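Local coordinates for ribosomal protein S2-related protein (Deinococcus radiodurans, PDB 2JH3) that binds a [4Fe-4S] cluster and may act as a sirohydrochlorin ferrochelatase of the chelatase superfamily, at residues A[85-90]-A[397-402]; A[9-14]-A[48-53]; A[74-79]-A[112-117]. All coordinates share one frame; numbering follows the deposited sequence.

Interaction 1: A[85-90]-A[397-402]; sequences PRELGL and RRQTGT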
loop_
_atom_site.group_PDB
_atom_site.type_symbol
_atom_site.label_atom_id
_atom_site.label_comp_id
_atom_site.label_asym_id
_atom_site.label_seq_id
_atom_site.Cartn_x
_atom_site.Cartn_y
_atom_site.Cartn_z
ATOM N N PRO A 85 14.647 10.091 26.654
ATOM C CA PRO A 85 15.658 11.142 26.645
ATOM C C PRO A 85 16.631 11.051 25.466
ATOM O O PRO A 85 16.906 12.049 24.843
ATOM C CB PRO A 85 16.366 10.966 27.996
ATOM C CG PRO A 85 15.415 10.318 28.815
ATOM C CD PRO A 85 14.683 9.361 27.938
ATOM N N ARG A 86 17.054 9.859 25.109
ATOM C CA ARG A 86 17.922 9.625 23.937
ATOM C C ARG A 86 17.257 10.021 22.610
ATOM O O ARG A 86 17.882 10.587 21.769
ATOM C CB ARG A 86 18.196 8.152 23.891
ATOM C CG ARG A 86 19.223 7.639 23.033
ATOM C CD ARG A 86 19.191 6.103 23.283
ATOM N NE ARG A 86 18.114 5.552 22.490
ATOM C CZ ARG A 86 17.573 4.339 22.532
ATOM N NH1 ARG A 86 17.915 3.402 23.427
ATOM N NH2 ARG A 86 16.612 4.105 21.597
ATOM N N GLU A 87 15.988 9.674 22.419
ATOM C CA GLU A 87 15.314 10.009 21.185
ATOM C C GLU A 87 14.962 11.507 21.127
ATOM O O GLU A 87 15.106 12.178 20.084
ATOM C CB GLU A 87 14.088 9.153 21.059
ATOM C CG GLU A 87 14.417 7.659 20.933
ATOM C CD GLU A 87 15.153 7.353 19.603
ATOM O OE1 GLU A 87 14.578 7.620 18.519
ATOM O OE2 GLU A 87 16.280 6.850 19.638
ATOM N N LEU A 88 14.561 12.040 22.267
ATOM C CA LEU A 88 14.322 13.465 22.363
ATOM C C LEU A 88 15.587 14.271 22.226
ATOM O O LEU A 88 15.504 15.460 21.972
ATOM C CB LEU A 88 13.664 13.815 23.694
ATOM C CG LEU A 88 12.171 13.896 23.950
ATOM C CD1 LEU A 88 11.207 14.143 22.785
ATOM C CD2 LEU A 88 11.631 12.803 24.886
ATOM N N GLY A 89 16.755 13.670 22.461
ATOM C CA GLY A 89 18.027 14.403 22.382
ATOM C C GLY A 89 18.384 15.177 23.629
ATOM O O GLY A 89 19.011 16.244 23.554
ATOM N N LEU A 90 17.989 14.658 24.794
ATOM C CA LEU A 90 18.124 15.427 26.044
ATOM C C LEU A 90 19.480 15.329 26.712
ATOM O O LEU A 90 19.777 16.157 27.592
ATOM C CB LEU A 90 17.030 15.030 27.062
ATOM C CG LEU A 90 15.645 15.347 26.577
ATOM C CD1 LEU A 90 14.655 14.984 27.650
ATOM C CD2 LEU A 90 15.554 16.837 26.185
ATOM N N ARG A 397 22.598 3.356 15.502
ATOM C CA ARG A 397 23.456 3.344 16.695
ATOM C C ARG A 397 22.725 3.747 17.985
ATOM O O ARG A 397 23.145 3.301 19.055
ATOM C CB ARG A 397 24.619 4.295 16.518
ATOM C CG ARG A 397 25.790 3.729 15.817
ATOM C CD ARG A 397 26.889 4.784 15.785
ATOM N NE ARG A 397 27.727 4.911 16.985
ATOM C CZ ARG A 397 28.610 3.996 17.413
ATOM N NH1 ARG A 397 28.709 2.824 16.803
ATOM N NH2 ARG A 397 29.361 4.234 18.488
ATOM N N ARG A 398 21.688 4.595 17.929
ATOM C CA ARG A 398 20.946 4.896 19.164
ATOM C C ARG A 398 20.191 3.685 19.728
ATOM O O ARG A 398 19.900 3.651 20.950
ATOM C CB ARG A 398 19.894 5.979 18.989
ATOM C CG ARG A 398 20.410 7.318 18.681
ATOM C CD ARG A 398 19.337 8.422 18.910
ATOM N NE ARG A 398 18.075 8.136 18.244
ATOM C CZ ARG A 398 17.786 8.516 16.995
ATOM N NH1 ARG A 398 18.644 9.203 16.292
ATOM N NH2 ARG A 398 16.649 8.186 16.454
ATOM N N GLN A 399 19.848 2.729 18.860
ATOM C CA GLN A 399 18.912 1.664 19.191
ATOM C C GLN A 399 19.566 0.574 20.054
ATOM O O GLN A 399 20.807 0.383 20.027
ATOM C CB GLN A 399 18.263 1.064 17.920
ATOM C CG GLN A 399 17.778 2.078 16.823
ATOM C CD GLN A 399 16.842 3.101 17.347
ATOM O OE1 GLN A 399 16.954 4.270 17.015
ATOM N NE2 GLN A 399 15.902 2.682 18.212
ATOM N N THR A 400 18.703 -0.086 20.846
ATOM C CA THR A 400 19.054 -1.075 21.908
ATOM C C THR A 400 18.003 -2.229 21.855
ATOM O O THR A 400 16.980 -2.103 21.207
ATOM C CB THR A 400 19.151 -0.452 23.368
ATOM O OG1 THR A 400 18.070 0.452 23.649
ATOM C CG2 THR A 400 20.394 0.306 23.563
ATOM N N GLY A 401 18.308 -3.392 22.437
ATOM C CA GLY A 401 17.369 -4.490 22.461
ATOM C C GLY A 401 17.436 -5.273 21.181
ATOM O O GLY A 401 18.450 -5.254 20.484
ATOM N N THR A 402 16.320 -5.908 20.837
ATOM C CA THR A 402 16.183 -6.614 19.561
ATOM C C THR A 402 16.431 -5.678 18.351
ATOM O O THR A 402 16.967 -6.101 17.327
ATOM C CB THR A 402 14.762 -7.136 19.379
ATOM O OG1 THR A 402 13.852 -6.011 19.350
ATOM C CG2 THR A 402 14.388 -8.074 20.511
HETATM O O HOH W 1 15.841 1.174 20.719
#
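Arg86, Arg398 and Glu87 carry this contact between the last turn of helix 78-88 and the C-terminal end of helix 392-398. Arg398 reaches across with its chain bent at chi3 (-51°) and grips the Glu87 carboxylate side-on. Its NE gives Glu87 OE2 a nearly straight bond of 2.6 Å, and its NH2 gives Glu87 OE1 one of 3.0 Å. The carboxylate is turned 52° from the guanidinium, so both oxygens are met from above their own plane. Arg86, its CG anti to the backbone N, crosses Arg398 obliquely and lays one guanidinium face over the Arg398 carbonyl. At its edge NH1 bonds Thr400 OG1 at 3.0 Å, while NH2 makes a weak salt-bridge bond of 3.4 Å to Glu87 OE2. A water accepts from Arg86 NH2 and from Thr400 N, tying the guanidinium to the loop backbone. Behind Arg86, Gly89 ends the helix as the C-prime residue of a Schellman motif. Arg398 NH1 also pairs with Glu452, which lies in sequence between cluster ligands Cys450 and Cys454. The chelatase-like domain thus meets the cluster-binding domain through a charge network, in which Glu87, placed between two arginines, would be expected to remain ionised.

Interaction 2: A[9-14]-A[48-53]; sequences IGHGSH and YWQQEP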
loop_
_atom_site.group_PDB
_atom_site.type_symbol
_atom_site.label_atom_id
_atom_site.label_comp_id
_atom_site.label_asym_id
_atom_site.label_seq_id
_atom_site.Cartn_x
_atom_site.Cartn_y
_atom_site.Cartn_z
ATOM N N ILE A 9 3.911 12.666 26.232
ATOM C CA ILE A 9 4.580 11.572 25.502
ATOM C C ILE A 9 3.991 10.228 25.850
ATOM O O ILE A 9 3.992 9.809 27.030
ATOM C CB ILE A 9 6.081 11.424 25.833
ATOM C CG1 ILE A 9 6.814 12.727 25.600
ATOM C CG2 ILE A 9 6.696 10.296 25.017
ATOM C CD1 ILE A 9 6.646 13.220 24.214
ATOM N N GLY A 10 3.539 9.506 24.828
ATOM C CA GLY A 10 3.002 8.157 25.001
ATOM C C GLY A 10 3.875 7.142 24.304
ATOM O O GLY A 10 4.807 7.478 23.553
ATOM N N HIS A 11 3.539 5.902 24.505
ATOM C CA HIS A 11 4.249 4.797 23.842
ATOM C C HIS A 11 3.949 4.741 22.282
ATOM O O HIS A 11 4.862 4.774 21.427
ATOM C CB HIS A 11 3.833 3.492 24.534
ATOM C CG HIS A 11 4.597 2.309 24.059
ATOM N ND1 HIS A 11 5.718 1.847 24.712
ATOM C CD2 HIS A 11 4.459 1.540 22.958
ATOM C CE1 HIS A 11 6.238 0.842 24.023
ATOM N NE2 HIS A 11 5.475 0.614 22.977
ATOM N N GLY A 12 2.678 4.686 21.961
ATOM C CA GLY A 12 2.195 4.486 20.584
ATOM C C GLY A 12 2.362 3.052 20.079
ATOM O O GLY A 12 2.857 2.171 20.809
ATOM N N SER A 13 2.045 2.833 18.788
ATOM C CA SER A 13 2.141 1.477 18.189
ATOM C C SER A 13 2.142 1.565 16.691
ATOM O O SER A 13 1.594 2.534 16.116
ATOM C CB SER A 13 0.906 0.683 18.600
ATOM O OG SER A 13 0.896 -0.658 18.132
ATOM N N HIS A 14 2.792 0.575 16.059
ATOM C CA HIS A 14 2.663 0.387 14.643
ATOM C C HIS A 14 1.328 -0.212 14.295
ATOM O O HIS A 14 0.858 -0.011 13.191
ATOM C CB HIS A 14 3.741 -0.452 14.042
ATOM C CG HIS A 14 5.105 0.115 14.132
ATOM N ND1 HIS A 14 5.360 1.406 14.533
ATOM C CD2 HIS A 14 6.291 -0.407 13.758
ATOM C CE1 HIS A 14 6.671 1.615 14.498
ATOM N NE2 HIS A 14 7.258 0.518 14.041
ATOM N N TYR A 48 5.045 10.446 20.496
ATOM C CA TYR A 48 5.019 8.995 20.747
ATOM C C TYR A 48 6.347 8.366 20.410
ATOM O O TYR A 48 7.067 8.830 19.550
ATOM C CB TYR A 48 3.885 8.299 19.968
ATOM C CG TYR A 48 2.548 8.801 20.330
ATOM C CD1 TYR A 48 1.998 9.826 19.630
ATOM C CD2 TYR A 48 1.835 8.275 21.425
ATOM C CE1 TYR A 48 0.763 10.378 19.995
ATOM C CE2 TYR A 48 0.628 8.831 21.821
ATOM C CZ TYR A 48 0.082 9.875 21.077
ATOM O OH TYR A 48 -1.156 10.401 21.431
ATOM N N TRP A 49 6.649 7.269 21.070
ATOM C CA TRP A 49 7.815 6.510 20.746
ATOM C C TRP A 49 7.622 5.781 19.388
ATOM O O TRP A 49 8.497 5.846 18.536
ATOM C CB TRP A 49 8.110 5.507 21.894
ATOM C CG TRP A 49 9.358 4.706 21.741
ATOM C CD1 TRP A 49 10.340 4.854 20.826
ATOM C CD2 TRP A 49 9.676 3.526 22.475
ATOM N NE1 TRP A 49 11.287 3.854 20.961
ATOM C CE2 TRP A 49 10.900 3.039 21.986
ATOM C CE3 TRP A 49 9.052 2.864 23.513
ATOM C CZ2 TRP A 49 11.525 1.904 22.518
ATOM C CZ3 TRP A 49 9.671 1.754 24.042
ATOM C CH2 TRP A 49 10.886 1.284 23.540
ATOM N N GLN A 50 6.485 5.109 19.210
ATOM C CA GLN A 50 6.283 4.163 18.123
ATOM C C GLN A 50 5.326 4.652 17.022
ATOM O O GLN A 50 4.899 3.854 16.161
ATOM C CB GLN A 50 5.781 2.842 18.705
ATOM C CG GLN A 50 6.796 2.211 19.541
ATOM C CD GLN A 50 7.974 1.791 18.735
ATOM O OE1 GLN A 50 7.817 1.117 17.713
ATOM N NE2 GLN A 50 9.169 2.202 19.144
ATOM N N GLN A 51 4.967 5.936 17.026
ATOM C CA GLN A 51 4.150 6.511 15.956
ATOM C C GLN A 51 4.301 7.995 15.871
ATOM O O GLN A 51 4.943 8.594 16.736
ATOM C CB GLN A 51 2.658 6.130 16.099
ATOM C CG GLN A 51 1.959 6.737 17.330
ATOM C CD GLN A 51 0.575 6.177 17.507
ATOM O OE1 GLN A 51 0.371 5.016 17.797
ATOM N NE2 GLN A 51 -0.403 7.028 17.339
ATOM N N GLU A 52 3.791 8.592 14.788
ATOM C CA GLU A 52 3.821 10.048 14.627
ATOM C C GLU A 52 2.674 10.691 15.432
ATOM O O GLU A 52 1.578 10.114 15.486
ATOM C CB GLU A 52 3.696 10.430 13.165
ATOM C CG GLU A 52 4.870 10.011 12.323
ATOM C CD GLU A 52 4.843 10.700 10.949
ATOM O OE1 GLU A 52 3.735 10.799 10.295
ATOM O OE2 GLU A 52 5.932 11.196 10.581
ATOM N N PRO A 53 2.890 11.897 15.997
ATOM C CA PRO A 53 4.125 12.678 16.048
ATOM C C PRO A 53 5.153 11.945 16.852
ATOM O O PRO A 53 4.811 11.459 17.946
ATOM C CB PRO A 53 3.740 13.955 16.838
ATOM C CG PRO A 53 2.276 13.963 16.984
ATOM C CD PRO A 53 1.774 12.569 16.679
HETATM O O HOH W 2 5.072 -0.873 17.760
#
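Gly10, the last residue of strand 5-10, forms a parallel bridge with Tyr48, and its O accepts from Trp49 N at 3.1 Å. The same oxygen takes a CA-H...O contact from Tyr48 CA, and the Tyr48 ring packs close on the Gly10 backbone, Tyr48 CD2 3.7 Å from Gly10 C. At His11 the carbonyl accepts Gln50 N nearly along its C=O axis, at 2.8 Å. The imidazole, CG anti to the backbone N (-174°), lies beside Trp49, and the edge of the six-membered ring of Trp49 meets its face in an offset edge-to-face pair, planes 73° apart. Here both segments leave the C-terminal ends of the parallel strands 5-10 and 43-48 in the mixed chelatase-like sheet, opening into loops near the cluster domain. Gly12, with positive phi, passes close over the Gln51 side chain. Next, Ser13 N is held by a lone pair of Gln51 OE1 at 2.9 Å, an oxygen that also accepts from Trp342 NE1. His14 swings its ring back so that ND1 gives Gln50 O a weak bond of 3.0 Å close to the ring plane, while its NE2 bonds weakly to Thr455 O, next to cluster ligand Cys454.

Interaction 3: A[74-79]-A[112-117]; sequences LSEGYV and YTRPLG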
loop_
_atom_site.group_PDB
_atom_site.type_symbol
_atom_site.label_atom_id
_atom_site.label_comp_id
_atom_site.label_asym_id
_atom_site.label_seq_id
_atom_site.Cartn_x
_atom_site.Cartn_y
_atom_site.Cartn_z
ATOM N N LEU A 74 3.307 4.487 32.914
ATOM C CA LEU A 74 3.018 4.059 34.272
ATOM C C LEU A 74 4.138 3.191 34.756
ATOM O O LEU A 74 3.932 2.167 35.383
ATOM C CB LEU A 74 1.657 3.372 34.335
ATOM C CG LEU A 74 0.528 4.342 34.016
ATOM C CD1 LEU A 74 -0.826 3.715 34.135
ATOM C CD2 LEU A 74 0.536 5.492 34.957
ATOM N N SER A 75 5.354 3.579 34.412
ATOM C CA SER A 75 6.549 2.924 34.922
ATOM C C SER A 75 7.613 3.999 34.983
ATOM O O SER A 75 7.396 5.146 34.486
ATOM C CB SER A 75 6.993 1.810 34.013
ATOM O OG SER A 75 7.217 2.359 32.699
ATOM N N GLU A 76 8.717 3.679 35.649
ATOM C CA GLU A 76 9.834 4.587 35.750
ATOM C C GLU A 76 11.004 3.672 35.715
ATOM O O GLU A 76 11.213 2.901 36.631
ATOM C CB GLU A 76 9.784 5.389 37.049
ATOM C CG GLU A 76 10.952 6.300 37.299
ATOM C CD GLU A 76 10.672 7.235 38.485
ATOM O OE1 GLU A 76 10.076 6.739 39.521
ATOM O OE2 GLU A 76 11.042 8.431 38.367
ATOM N N GLY A 77 11.726 3.703 34.616
ATOM C CA GLY A 77 12.623 2.617 34.313
ATOM C C GLY A 77 13.365 2.972 33.047
ATOM O O GLY A 77 13.468 4.144 32.679
ATOM N N TYR A 78 13.888 1.951 32.402
ATOM C CA TYR A 78 14.755 2.144 31.235
ATOM C C TYR A 78 14.154 2.982 30.125
ATOM O O TYR A 78 14.802 3.861 29.577
ATOM C CB TYR A 78 15.146 0.770 30.716
ATOM C CG TYR A 78 16.252 0.841 29.703
ATOM C CD1 TYR A 78 17.562 1.209 30.084
ATOM C CD2 TYR A 78 15.985 0.593 28.361
ATOM C CE1 TYR A 78 18.594 1.270 29.102
ATOM C CE2 TYR A 78 16.988 0.677 27.374
ATOM C CZ TYR A 78 18.283 1.019 27.739
ATOM O OH TYR A 78 19.266 1.063 26.743
ATOM N N VAL A 79 12.892 2.744 29.819
ATOM C CA VAL A 79 12.269 3.479 28.747
ATOM C C VAL A 79 12.198 4.971 29.116
ATOM O O VAL A 79 12.609 5.798 28.335
ATOM C CB VAL A 79 10.901 2.931 28.366
ATOM C CG1 VAL A 79 10.191 3.868 27.393
ATOM C CG2 VAL A 79 11.026 1.528 27.762
ATOM N N TYR A 112 12.046 18.031 31.242
ATOM C CA TYR A 112 11.585 16.651 31.151
ATOM C C TYR A 112 11.273 16.139 32.551
ATOM O O TYR A 112 12.152 16.105 33.433
ATOM C CB TYR A 112 12.658 15.810 30.466
ATOM C CG TYR A 112 12.338 14.335 30.275
ATOM C CD1 TYR A 112 11.405 13.919 29.336
ATOM C CD2 TYR A 112 12.973 13.354 31.023
ATOM C CE1 TYR A 112 11.133 12.571 29.137
ATOM C CE2 TYR A 112 12.691 11.991 30.820
ATOM C CZ TYR A 112 11.768 11.621 29.869
ATOM O OH TYR A 112 11.437 10.291 29.654
ATOM N N THR A 113 10.006 15.807 32.789
ATOM C CA THR A 113 9.580 15.404 34.138
ATOM C C THR A 113 9.707 13.880 34.357
ATOM O O THR A 113 9.985 13.087 33.439
ATOM C CB THR A 113 8.132 15.814 34.460
ATOM O OG1 THR A 113 7.177 14.969 33.772
ATOM C CG2 THR A 113 7.845 17.258 34.084
ATOM N N ARG A 114 9.472 13.498 35.614
ATOM C CA ARG A 114 9.274 12.126 35.991
ATOM C C ARG A 114 8.023 11.686 35.315
ATOM O O ARG A 114 7.162 12.501 34.920
ATOM C CB ARG A 114 9.185 12.032 37.524
ATOM C CG ARG A 114 10.508 12.324 38.143
ATOM C CD ARG A 114 10.450 12.164 39.684
ATOM N NE ARG A 114 10.304 10.757 40.090
ATOM C CZ ARG A 114 10.195 10.347 41.365
ATOM N NH1 ARG A 114 10.186 11.239 42.366
ATOM N NH2 ARG A 114 10.038 9.061 41.628
ATOM N N PRO A 115 7.905 10.383 35.116
ATOM C CA PRO A 115 6.710 9.843 34.525
ATOM C C PRO A 115 5.461 9.855 35.377
ATOM O O PRO A 115 5.538 9.837 36.634
ATOM C CB PRO A 115 7.119 8.430 34.179
ATOM C CG PRO A 115 8.381 8.181 34.850
ATOM C CD PRO A 115 8.923 9.364 35.396
ATOM N N LEU A 116 4.317 9.869 34.693
ATOM C CA LEU A 116 2.974 9.858 35.325
ATOM C C LEU A 116 2.953 8.855 36.445
ATOM O O LEU A 116 2.533 9.159 37.562
ATOM C CB LEU A 116 1.938 9.462 34.296
ATOM C CG LEU A 116 0.518 9.310 34.785
ATOM C CD1 LEU A 116 0.094 10.632 35.409
ATOM C CD2 LEU A 116 -0.408 8.958 33.692
ATOM N N GLY A 117 3.476 7.668 36.155
ATOM C CA GLY A 117 3.418 6.559 37.103
ATOM C C GLY A 117 4.168 6.830 38.378
ATOM O O GLY A 117 3.863 6.227 39.393
#
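Glu76 and Arg114 cross obliquely and join in a two-pronged salt bridge. Arg114 presents its side edge, NE to Glu76 OE2 at 3.0 Å and NH2 to Glu76 OE1 at 3.1 Å, and each oxygen accepts through its syn lone pair. The two flat groups lie only 21° from coplanar, so the bridge is nearly flat, its NH2 arm (170°) the straighter of the two. Glu76 gets there as an extended chain, CG anti to the backbone N, whereas Arg114 is bent at chi3 (70°) to turn its NE edge to the acid.

The Pro115 ring packs against the Glu76 chain, crossing it at about a right angle. Its CG sits 3.8 Å from Glu76 CB and 3.2 Å from Ser75 O, a buried carbonyl with no polar partner in the model. Farther along, the two backbones meet directly: Leu74 CA and Gly117 CA are 3.8 Å apart, with no side chain of Gly117 between them. Leu74 CD2 comes down on Gly117 CA at 3.7 Å and touches Leu116 CD2 at 3.8 Å, the two leucines side by side and pointing the same way.

Further out, Arg114 NH1 is held by Thr98, and Thr113 OG1 bonds Arg114 O at 2.7 Å. Leu116 also packs on Val256 and Val257 of helix 253-262. Gly77 stands at the N-cap of helix 78-88, and its N bonds Thr80 OG1, while Tyr112 OH reaches Thr80 O in the same first turn. The arrangement joins the loops at the C-terminal ends of the adjacent parallel strands 66-71 and 108-112 of the chelatase-like fold: one leads into helix 78-88 and the other on toward helix 122-133.

Helix 78-88 is shared by interactions 1 and 3, which sit at its C-terminal and N-terminal ends and touch where Tyr112 packs on Pro85 and Leu90. Interaction 2 lies nearest the centre of the chain and reaches interaction 3 through Trp49 on Val79. Its bonds are mostly backbone and amide ones between the ends of neighbouring strands 5-10 and 43-48, and it has no salt bridge. Interactions 1 and 3, farther out, each contain a side-on Arg-Glu salt bridge; in interaction 3 apolar packing of buried leucines and Pro115 goes with it, in interaction 1 a second arginine and a water. Interactions 2 and 3 stay inside the chelatase-like domain, whereas interaction 1 crosses to the cluster-binding domain.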